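Long-range contacts in catalase (Bacillus pumilus, PDB 4QOR), which catalyses the breakdown of hydrogen peroxide to water and dioxygen at a buried haem: residues Thr97-Lys102 with His148-Asp153; Thr107-Arg112 with Glu185-Asn190; Tyr164-Thr169 with Glu453-Leu458. All coordinates share one frame; numbering follows the deposited sequence. Where two conformers were deposited one is given.

Contact 1 of 3, residues Thr97-Lys102 with His148-Asp153. With 2CH (2-chlorophenol), chain G.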
loop_
_atom_site.group_PDB
_atom_site.type_symbol
_atom_site.label_atom_id
_atom_site.label_comp_id
_atom_site.label_asym_id
_atom_site.label_seq_id
_atom_site.Cartn_x
_atom_site.Cartn_y
_atom_site.Cartn_z
ATOM N N THR A 97 -11.955 -15.478 17.648
ATOM C CA THR A 97 -12.274 -14.501 18.698
ATOM C C THR A 97 -12.486 -13.100 18.134
ATOM O O THR A 97 -12.691 -12.969 16.908
ATOM C CB THR A 97 -11.175 -14.490 19.784
ATOM O OG1 THR A 97 -9.940 -14.038 19.247
ATOM C CG2 THR A 97 -10.969 -15.916 20.357
ATOM N N VAL A 98 -12.493 -12.057 18.964
ATOM C CA VAL A 98 -12.870 -10.747 18.472
ATOM C C VAL A 98 -11.820 -9.678 18.680
ATOM O O VAL A 98 -11.401 -9.021 17.724
ATOM C CB VAL A 98 -14.204 -10.265 19.059
ATOM C CG1 VAL A 98 -14.551 -8.847 18.580
ATOM C CG2 VAL A 98 -15.334 -11.220 18.694
ATOM N N ILE A 99 -11.445 -9.447 19.922
ATOM C CA ILE A 99 -10.818 -8.233 20.335
ATOM C C ILE A 99 -9.258 -8.255 20.175
ATOM O O ILE A 99 -8.712 -7.316 19.657
ATOM C CB ILE A 99 -11.202 -7.878 21.784
ATOM C CG1 ILE A 99 -12.689 -7.461 21.803
ATOM C CG2 ILE A 99 -10.355 -6.726 22.313
ATOM C CD1 ILE A 99 -13.003 -6.200 21.002
ATOM N N HIS A 100 -8.587 -9.301 20.651
ATOM C CA HIS A 100 -7.156 -9.277 20.728
ATOM C C HIS A 100 -6.507 -9.685 19.419
ATOM O O HIS A 100 -7.175 -10.208 18.535
ATOM C CB HIS A 100 -6.654 -10.116 21.906
ATOM C CG HIS A 100 -7.061 -9.544 23.224
ATOM N ND1 HIS A 100 -6.296 -8.637 23.929
ATOM C CD2 HIS A 100 -8.200 -9.706 23.936
ATOM C CE1 HIS A 100 -6.911 -8.312 25.048
ATOM N NE2 HIS A 100 -8.082 -8.925 25.060
ATOM N N PRO A 101 -5.179 -9.405 19.281
ATOM C CA PRO A 101 -4.609 -9.540 17.919
ATOM C C PRO A 101 -4.417 -11.012 17.533
ATOM O O PRO A 101 -4.751 -11.927 18.305
ATOM C CB PRO A 101 -3.270 -8.778 18.013
ATOM C CG PRO A 101 -3.458 -7.788 19.144
ATOM C CD PRO A 101 -4.337 -8.539 20.131
ATOM N N LYS A 102 -3.843 -11.217 16.341
ATOM C CA LYS A 102 -3.311 -12.491 15.913
ATOM C C LYS A 102 -2.416 -12.935 17.036
ATOM O O LYS A 102 -1.773 -12.132 17.677
ATOM C CB LYS A 102 -2.438 -12.322 14.679
ATOM C CG LYS A 102 -3.160 -12.368 13.346
ATOM C CD LYS A 102 -2.123 -12.156 12.242
ATOM C CE LYS A 102 -1.468 -13.451 11.790
ATOM N NZ LYS A 102 -2.466 -14.502 11.426
ATOM N N HIS A 148 -13.092 0.366 20.294
ATOM C CA HIS A 148 -12.027 1.119 20.911
ATOM C C HIS A 148 -12.067 0.944 22.458
ATOM O O HIS A 148 -10.989 0.881 23.125
ATOM C CB HIS A 148 -12.076 2.624 20.543
ATOM C CG HIS A 148 -11.589 2.968 19.166
ATOM N ND1 HIS A 148 -11.485 4.269 18.717
ATOM C CD2 HIS A 148 -11.250 2.174 18.117
ATOM C CE1 HIS A 148 -11.040 4.263 17.466
ATOM N NE2 HIS A 148 -10.882 3.008 17.085
ATOM N N SER A 149 -13.261 0.863 23.015
ATOM C CA SER A 149 -13.447 0.716 24.482
ATOM C C SER A 149 -13.026 -0.656 24.954
ATOM O O SER A 149 -12.452 -0.791 26.008
ATOM C CB SER A 149 -14.879 1.038 24.917
ATOM O OG SER A 149 -15.734 -0.069 24.731
ATOM N N LEU A 150 -13.220 -1.662 24.107
ATOM C CA LEU A 150 -12.880 -3.066 24.408
ATOM C C LEU A 150 -11.446 -3.392 24.143
ATOM O O LEU A 150 -10.837 -4.221 24.851
ATOM C CB LEU A 150 -13.766 -3.999 23.590
ATOM C CG LEU A 150 -15.243 -4.029 24.021
ATOM C CD1 LEU A 150 -16.095 -4.613 22.935
ATOM C CD2 LEU A 150 -15.365 -4.879 25.253
ATOM N N LYS A 151 -10.887 -2.761 23.122
ATOM C CA LYS A 151 -9.516 -3.035 22.719
ATOM C C LYS A 151 -8.543 -2.595 23.830
ATOM O O LYS A 151 -8.851 -1.748 24.656
ATOM C CB LYS A 151 -9.145 -2.335 21.407
ATOM C CG LYS A 151 -9.714 -2.978 20.147
ATOM C CD LYS A 151 -8.784 -3.970 19.534
ATOM C CE LYS A 151 -9.377 -4.655 18.330
ATOM N NZ LYS A 151 -8.347 -5.436 17.560
ATOM N N PRO A 152 -7.344 -3.188 23.822
ATOM C CA PRO A 152 -6.326 -2.687 24.705
ATOM C C PRO A 152 -6.254 -1.159 24.696
ATOM O O PRO A 152 -6.362 -0.519 23.649
ATOM C CB PRO A 152 -5.085 -3.372 24.181
ATOM C CG PRO A 152 -5.610 -4.760 23.769
ATOM C CD PRO A 152 -6.940 -4.434 23.137
ATOM N N ASP A 153 -6.098 -0.603 25.890
ATOM C CA ASP A 153 -5.948 0.811 26.102
ATOM C C ASP A 153 -4.876 1.331 25.162
ATOM O O ASP A 153 -3.838 0.700 25.001
ATOM C CB ASP A 153 -5.617 1.039 27.605
ATOM C CG ASP A 153 -5.328 2.475 27.965
ATOM O OD1 ASP A 153 -4.347 3.022 27.440
ATOM O OD2 ASP A 153 -5.995 3.063 28.838
HETATM C C1 2CH G . -16.339 -8.192 25.763
HETATM C C2 2CH G . -15.307 -9.037 25.420
HETATM C C3 2CH G . -14.523 -9.502 26.463
HETATM C C4 2CH G . -14.731 -9.144 27.804
HETATM C C5 2CH G . -15.764 -8.304 28.173
HETATM C C6 2CH G . -16.562 -7.823 27.165
HETATM O O 2CH G . -17.216 -7.656 24.881
HETATM CL CL8 2CH G . -17.941 -6.688 27.375
HETATM O O HOH W 1 -9.001 -8.594 16.772
#
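Ile99 lays its side chain against the end of helix 143-150, where Leu150 is the last helical residue and Lys151 turns the chain away. From CB the chain forks. With CG1 beside the backbone N (chi1 -70°), CG2 falls anti to it and reaches the exit of the helix, with Leu150 O at 3.6 Å from Ile99 CG2 and Lys151 CA a little farther. The other arm first brings CG1 near Leu150 CB, and its tip then presses on that same carbon: Ile99 CD1 to Leu150 CB is 3.5 Å, tighter than ordinary carbon packing. The two side chains cross at about a right angle. Pro152 extends this apolar patch, its CD lying 4.2 Å from Ile99 CG2, while Pro152 CG meets the His100 ring obliquely.

Lys151 supplies the polar clasp. Its chain bends at chi2 (-92°), bringing the far methylenes past Ile99 O, and NZ donates to Ile99 O at 2.8 Å, tilted out of the carbonyl plane. Val55 O also accepts from NZ, and water 1, which lies within hydrogen-bonding distance of Val98 O and His100 O, is a weak partner of NZ. Arg50 of the second subunit brings a like charge close, which these oxygens are likely to offset in part.

Leu150 CD2 touches the chlorophenol oxygen at 3.4 Å, so this packing forms part of the ligand pocket. The contact pins the loop between strands 88-96 and 113-120 to the end of helix 143-150, which is backed in turn by Tyr164 and Met168 of helix 161-169.

Contact 2 of 3, residues Thr107-Arg112 with Glu185-Asn190. With 2CH (2-chlorophenol), chain G.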
loop_
_atom_site.group_PDB
_atom_site.type_symbol
_atom_site.label_atom_id
_atom_site.label_comp_id
_atom_site.label_asym_id
_atom_site.label_seq_id
_atom_site.Cartn_x
_atom_site.Cartn_y
_atom_site.Cartn_z
ATOM N N THR A 107 -8.627 -18.639 24.885
ATOM C CA THR A 107 -9.208 -18.901 26.223
ATOM C C THR A 107 -9.760 -17.624 26.872
ATOM O O THR A 107 -10.265 -17.644 28.000
ATOM C CB THR A 107 -8.100 -19.441 27.174
ATOM O OG1 THR A 107 -6.933 -18.649 27.000
ATOM C CG2 THR A 107 -7.733 -20.879 26.857
ATOM N N LEU A 108 -9.701 -16.523 26.143
ATOM C CA LEU A 108 -10.252 -15.280 26.606
ATOM C C LEU A 108 -11.770 -15.221 26.419
ATOM O O LEU A 108 -12.328 -15.866 25.518
ATOM C CB LEU A 108 -9.622 -14.117 25.881
ATOM C CG LEU A 108 -8.073 -14.131 25.823
ATOM C CD1 LEU A 108 -7.587 -12.899 25.094
ATOM C CD2 LEU A 108 -7.470 -14.204 27.233
ATOM N N ARG A 109 -12.421 -14.398 27.240
ATOM C CA ARG A 109 -13.843 -14.078 27.036
ATOM C C ARG A 109 -14.050 -13.210 25.776
ATOM O O ARG A 109 -13.318 -12.259 25.557
ATOM C CB ARG A 109 -14.380 -13.353 28.278
ATOM C CG ARG A 109 -15.877 -13.084 28.259
ATOM C CD ARG A 109 -16.393 -12.589 29.607
ATOM N NE ARG A 109 -15.990 -13.456 30.724
ATOM C CZ ARG A 109 -16.531 -14.631 31.020
ATOM N NH1 ARG A 109 -17.595 -15.091 30.365
ATOM N NH2 ARG A 109 -16.057 -15.327 32.027
ATOM N N ASP A 110 -15.065 -13.535 24.992
ATOM C CA ASP A 110 -15.351 -12.843 23.738
ATOM C C ASP A 110 -16.472 -13.619 23.108
ATOM O O ASP A 110 -16.482 -14.838 23.200
ATOM C CB ASP A 110 -14.111 -12.891 22.786
ATOM C CG ASP A 110 -13.487 -11.518 22.504
ATOM O OD1 ASP A 110 -13.995 -10.446 22.937
ATOM O OD2 ASP A 110 -12.384 -11.526 21.847
ATOM N N PRO A 111 -17.350 -12.941 22.351
ATOM C CA PRO A 111 -18.033 -13.669 21.273
ATOM C C PRO A 111 -17.056 -14.401 20.380
ATOM O O PRO A 111 -15.907 -14.004 20.261
ATOM C CB PRO A 111 -18.724 -12.575 20.464
ATOM C CG PRO A 111 -18.710 -11.378 21.351
ATOM C CD PRO A 111 -17.458 -11.493 22.166
ATOM N N ARG A 112 -17.550 -15.428 19.719
ATOM C CA ARG A 112 -16.805 -16.058 18.691
ATOM C C ARG A 112 -17.442 -15.836 17.332
ATOM O O ARG A 112 -18.643 -15.952 17.180
ATOM C CB ARG A 112 -16.716 -17.560 18.974
ATOM C CG ARG A 112 -15.436 -18.004 19.670
ATOM C CD ARG A 112 -15.254 -17.327 21.013
ATOM N NE ARG A 112 -14.072 -17.807 21.702
ATOM C CZ ARG A 112 -13.609 -17.330 22.858
ATOM N NH1 ARG A 112 -14.221 -16.343 23.472
ATOM N NH2 ARG A 112 -12.490 -17.834 23.380
ATOM N N GLU A 185 -20.807 -19.100 28.507
ATOM C CA GLU A 185 -20.751 -19.195 27.071
ATOM C C GLU A 185 -19.877 -18.068 26.513
ATOM O O GLU A 185 -19.537 -18.119 25.323
ATOM C CB GLU A 185 -22.147 -19.178 26.432
ATOM C CG GLU A 185 -22.151 -19.741 24.992
ATOM C CD GLU A 185 -23.554 -19.878 24.418
ATOM O OE1 GLU A 185 -24.535 -19.732 25.180
ATOM O OE2 GLU A 185 -23.677 -20.217 23.218
ATOM N N GLY A 186 -19.518 -17.074 27.335
ATOM C CA GLY A 186 -18.486 -16.129 26.975
ATOM C C GLY A 186 -17.125 -16.736 26.644
ATOM O O GLY A 186 -16.322 -16.113 25.962
ATOM N N ILE A 187 -16.895 -17.979 27.059
ATOM C CA ILE A 187 -15.697 -18.744 26.708
ATOM C C ILE A 187 -16.081 -20.149 26.245
ATOM O O ILE A 187 -16.031 -21.098 27.025
ATOM C CB ILE A 187 -14.744 -18.852 27.902
ATOM C CG1 ILE A 187 -14.633 -17.503 28.624
ATOM C CG2 ILE A 187 -13.382 -19.376 27.439
ATOM C CD1 ILE A 187 -13.651 -17.518 29.797
ATOM N N PRO A 188 -16.413 -20.299 24.955
ATOM C CA PRO A 188 -16.662 -21.629 24.413
ATOM C C PRO A 188 -15.468 -22.548 24.629
ATOM O O PRO A 188 -14.326 -22.078 24.649
ATOM C CB PRO A 188 -16.912 -21.354 22.917
ATOM C CG PRO A 188 -17.396 -19.933 22.874
ATOM C CD PRO A 188 -16.611 -19.234 23.947
ATOM N N ALA A 189 -15.721 -23.846 24.780
ATOM C CA ALA A 189 -14.635 -24.770 25.061
ATOM C C ALA A 189 -13.720 -24.884 23.851
ATOM O O ALA A 189 -12.489 -25.090 23.967
ATOM C CB ALA A 189 -15.171 -26.136 25.406
ATOM N N ASN A 190 -14.335 -24.792 22.677
ATOM C CA ASN A 190 -13.580 -24.758 21.453
ATOM C C ASN A 190 -14.525 -24.255 20.357
ATOM O O ASN A 190 -15.604 -23.825 20.683
ATOM C CB ASN A 190 -12.992 -26.153 21.216
ATOM C CG ASN A 190 -14.060 -27.215 21.224
ATOM O OD1 ASN A 190 -14.962 -27.187 20.387
ATOM N ND2 ASN A 190 -13.925 -28.189 22.125
HETATM C C1 2CH G . -16.339 -8.192 25.763
HETATM C C2 2CH G . -15.307 -9.037 25.420
HETATM C C3 2CH G . -14.523 -9.502 26.463
HETATM C C4 2CH G . -14.731 -9.144 27.804
HETATM C C5 2CH G . -15.764 -8.304 28.173
HETATM C C6 2CH G . -16.562 -7.823 27.165
HETATM O O 2CH G . -17.216 -7.656 24.881
HETATM CL CL8 2CH G . -17.941 -6.688 27.375
HETATM O O HOH W 2 -18.681 -16.408 23.347
#
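Pro188 CD lies over one face of the Arg112 guanidinium, 3.5 Å above its plane and offset toward the rim, while Leu108 C and Asp110 N lie at its edge, in plane. On Arg109, Ile187 CG1 and CD1 cover one guanidinium face, the two side chains crossing at about a right angle; Arg109 NH1 donates to Leu181 O.

In its own plane Arg112 grips Leu108 O end-on, with NH1 at 2.8 Å and NH2 at 2.9 Å from that oxygen. NH1 also donates to Asp110 O at 2.7 Å, so the flat group ties the loop 108-112 to itself. The bend at chi2 (60°) turns the guanidinium so that its edge faces those carbonyls. Without this guanidinium, as with an alanine here, the Leu108 and Asp110 carbonyls would probably lose these donors and a gap would open beside Pro188.

Across the contact, Asp110 N donates to Gly186 O at 3.0 Å, nearly straight (162°) and in the carbonyl plane; water 2 bridges Asp110 O and Glu185 O. Asp110 OD1 comes within 3.1 Å of chlorophenol C2, while OD2 accepts from Val98 N and Ile99 N. As in related catalases, this aspartate probably borders the main channel to the haem.

The loop 107-112, just ahead of strand 113-120, thus meets the loop that follows helix 175-181; that helix packs on Pro111, and helix 229-238 receives Thr107 and Ile187.

Contact 3 of 3, residues Tyr164-Thr169 with Glu453-Leu458. With 2CH (2-chlorophenol), chain G.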
loop_
_atom_site.group_PDB
_atom_site.type_symbol
_atom_site.label_atom_id
_atom_site.label_comp_id
_atom_site.label_asym_id
_atom_site.label_seq_id
_atom_site.Cartn_x
_atom_site.Cartn_y
_atom_site.Cartn_z
ATOM N N TYR A 164 -14.215 -0.379 28.861
ATOM C CA TYR A 164 -15.359 -0.883 28.134
ATOM C C TYR A 164 -16.601 -0.874 28.991
ATOM O O TYR A 164 -17.709 -0.667 28.443
ATOM C CB TYR A 164 -15.134 -2.264 27.568
ATOM C CG TYR A 164 -14.727 -3.388 28.469
ATOM C CD1 TYR A 164 -15.648 -4.054 29.239
ATOM C CD2 TYR A 164 -13.439 -3.886 28.415
ATOM C CE1 TYR A 164 -15.299 -5.162 29.985
ATOM C CE2 TYR A 164 -13.070 -4.993 29.154
ATOM C CZ TYR A 164 -14.011 -5.634 29.933
ATOM O OH TYR A 164 -13.625 -6.714 30.681
ATOM N N TRP A 165 -16.443 -0.991 30.323
ATOM C CA TRP A 165 -17.619 -0.771 31.188
ATOM C C TRP A 165 -18.154 0.670 31.181
ATOM O O TRP A 165 -19.379 0.828 31.235
ATOM C CB TRP A 165 -17.397 -1.306 32.596
ATOM C CG TRP A 165 -17.543 -2.815 32.651
ATOM C CD1 TRP A 165 -16.537 -3.745 32.812
ATOM C CD2 TRP A 165 -18.744 -3.542 32.595
ATOM N NE1 TRP A 165 -17.044 -4.991 32.841
ATOM C CE2 TRP A 165 -18.407 -4.906 32.715
ATOM C CE3 TRP A 165 -20.102 -3.171 32.531
ATOM C CZ2 TRP A 165 -19.364 -5.921 32.661
ATOM C CZ3 TRP A 165 -21.039 -4.157 32.477
ATOM C CH2 TRP A 165 -20.677 -5.535 32.568
ATOM N N ASP A 166 -17.312 1.695 31.025
ATOM C CA ASP A 166 -17.768 3.088 30.826
ATOM C C ASP A 166 -18.652 3.188 29.586
ATOM O O ASP A 166 -19.774 3.689 29.635
ATOM C CB ASP A 166 -16.584 3.997 30.690
ATOM C CG ASP A 166 -16.961 5.474 30.618
ATOM O OD1 ASP A 166 -18.000 5.847 31.199
ATOM O OD2 ASP A 166 -16.142 6.275 30.032
ATOM N N PHE A 167 -18.199 2.607 28.485
ATOM C CA PHE A 167 -18.984 2.614 27.253
ATOM C C PHE A 167 -20.245 1.786 27.379
ATOM O O PHE A 167 -21.315 2.284 27.037
ATOM C CB PHE A 167 -18.149 2.087 26.070
ATOM C CG PHE A 167 -18.941 1.967 24.803
ATOM C CD1 PHE A 167 -19.051 3.053 23.923
ATOM C CD2 PHE A 167 -19.652 0.807 24.544
ATOM C CE1 PHE A 167 -19.823 2.941 22.792
ATOM C CE2 PHE A 167 -20.447 0.702 23.415
ATOM C CZ PHE A 167 -20.536 1.769 22.550
ATOM N N MET A 168 -20.147 0.545 27.862
ATOM C CA MET A 168 -21.326 -0.328 27.931
ATOM C C MET A 168 -22.427 0.221 28.839
ATOM O O MET A 168 -23.602 0.209 28.456
ATOM C CB MET A 168 -20.995 -1.736 28.352
ATOM C CG MET A 168 -20.069 -2.462 27.375
ATOM S SD MET A 168 -20.830 -2.729 25.759
ATOM C CE MET A 168 -19.392 -3.371 24.887
ATOM N N THR A 169 -22.031 0.736 30.003
ATOM C CA THR A 169 -22.996 1.321 30.938
ATOM C C THR A 169 -23.747 2.512 30.384
ATOM O O THR A 169 -24.933 2.677 30.664
ATOM C CB THR A 169 -22.359 1.709 32.310
ATOM O OG1 THR A 169 -21.335 2.694 32.158
ATOM C CG2 THR A 169 -21.841 0.456 33.041
ATOM N N GLU A 453 -16.292 3.680 40.598
ATOM C CA GLU A 453 -17.480 3.423 41.409
ATOM C C GLU A 453 -18.754 3.873 40.749
ATOM O O GLU A 453 -19.741 3.175 40.773
ATOM C CB GLU A 453 -17.369 4.099 42.762
ATOM C CG GLU A 453 -16.322 3.485 43.677
ATOM C CD GLU A 453 -16.463 1.966 43.867
ATOM O OE1 GLU A 453 -17.603 1.440 44.002
ATOM O OE2 GLU A 453 -15.399 1.288 43.914
ATOM N N LYS A 454 -18.719 5.020 40.122
ATOM C CA LYS A 454 -19.903 5.554 39.437
ATOM C C LYS A 454 -20.361 4.657 38.259
ATOM O O LYS A 454 -21.518 4.329 38.114
ATOM C CB LYS A 454 -19.612 6.966 38.941
ATOM C CG LYS A 454 -20.810 7.660 38.295
ATOM C CD LYS A 454 -20.460 9.085 37.869
ATOM C CE LYS A 454 -19.193 9.121 37.006
ATOM N NZ LYS A 454 -18.922 10.475 36.454
ATOM N N THR A 455 -19.401 4.249 37.436
ATOM C CA THR A 455 -19.635 3.299 36.356
ATOM C C THR A 455 -20.153 1.953 36.905
ATOM O O THR A 455 -21.055 1.374 36.348
ATOM C CB THR A 455 -18.334 3.076 35.562
ATOM O OG1 THR A 455 -18.007 4.290 34.885
ATOM C CG2 THR A 455 -18.484 1.955 34.561
ATOM N N LYS A 456 -19.567 1.500 37.992
ATOM C CA LYS A 456 -19.937 0.248 38.640
ATOM C C LYS A 456 -21.372 0.302 39.122
ATOM O O LYS A 456 -22.144 -0.606 38.885
ATOM C CB LYS A 456 -19.027 0.021 39.848
ATOM C CG LYS A 456 -19.121 -1.357 40.472
ATOM C CD LYS A 456 -18.412 -1.371 41.818
ATOM C CE LYS A 456 -16.917 -1.295 41.643
ATOM N NZ LYS A 456 -16.174 -1.366 42.904
ATOM N N LEU A 457 -21.763 1.429 39.668
ATOM C CA LEU A 457 -23.155 1.592 40.084
ATOM C C LEU A 457 -24.127 1.547 38.898
ATOM O O LEU A 457 -25.210 0.953 38.979
ATOM C CB LEU A 457 -23.293 2.907 40.843
ATOM C CG LEU A 457 -24.649 3.271 41.394
ATOM C CD1 LEU A 457 -25.115 2.270 42.437
ATOM C CD2 LEU A 457 -24.569 4.691 41.962
ATOM N N LEU A 458 -23.770 2.249 37.819
ATOM C CA LEU A 458 -24.624 2.324 36.639
ATOM C C LEU A 458 -24.818 0.942 36.015
ATOM O O LEU A 458 -25.856 0.640 35.524
ATOM C CB LEU A 458 -24.023 3.352 35.639
ATOM C CG LEU A 458 -24.836 3.647 34.348
ATOM C CD1 LEU A 458 -26.254 4.140 34.667
ATOM C CD2 LEU A 458 -24.109 4.664 33.452
HETATM C C1 2CH G . -16.339 -8.192 25.763
HETATM C C2 2CH G . -15.307 -9.037 25.420
HETATM C C3 2CH G . -14.523 -9.502 26.463
HETATM C C4 2CH G . -14.731 -9.144 27.804
HETATM C C5 2CH G . -15.764 -8.304 28.173
HETATM C C6 2CH G . -16.562 -7.823 27.165
HETATM O O 2CH G . -17.216 -7.656 24.881
HETATM CL CL8 2CH G . -17.941 -6.688 27.375
HETATM O O HOH W 3 -19.834 5.120 32.846
#
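Thr455 and Leu458, one helical turn apart, meet Thr169 where the C-terminal helical domain of the catalase packs on helix 161-169. The short helical segments cross at 43° with their axes 9.3 Å apart, close enough for small side chains to rest on the opposing backbone. With OG1 beside the backbone N (chi1 -67°), Thr455 CG2 lies anti to it and meets Trp165 O at 3.6 Å. In return Thr169 CG2 comes to 3.5 Å from Thr455 O. Farther along, Leu458 CD2 fits against Thr169 CB at 3.6 Å, the two side chains running obliquely to each other.

No direct hydrogen bond joins the segments. Water 3 spans them instead, donating to Asp166 OD1 and Thr169 OG1 and hydrogen-bonded to Thr455 OG1.

A second shell fixes these groups. Asp447 of helix 434-448 accepts from both Trp165 NE1 and Tyr164 OH, tying helix 161-169 to the same domain. From the third subunit, Arg388 donates through NE to Thr455 OG1 and through N to Asp166 OD2, and Tyr384 bonds the same carboxylate oxygen, so the junction is also part of a subunit interface. On another flank of the helix, the ring of Tyr164 turns one face to the chlorophenol, with CZ 3.6 Å from ligand atom C5.

How the contacts relate
From the N terminus, residues 97-102 and 107-112 come first, on one loop between two strands of the antiparallel sheet, the catalase beta-barrel. Contact 1 closes at 148-153, fastening that loop to the end of helix 143-150; contact 2 remains open until 185-190, which it ties to the same loop, so the two cross. Contact 3 opens at 164-169, in series after contact 1 but crossing contact 2, and closes much later at 453-458, joining this catalase core to the C-terminal helices. Contacts 1 and 2 touch directly, and contacts 1 and 3 through helices 143-150 and 161-169. Contacts 2 and 3 stay about 7 Å apart at their nearest atoms, yet all three reach the chlorophenol.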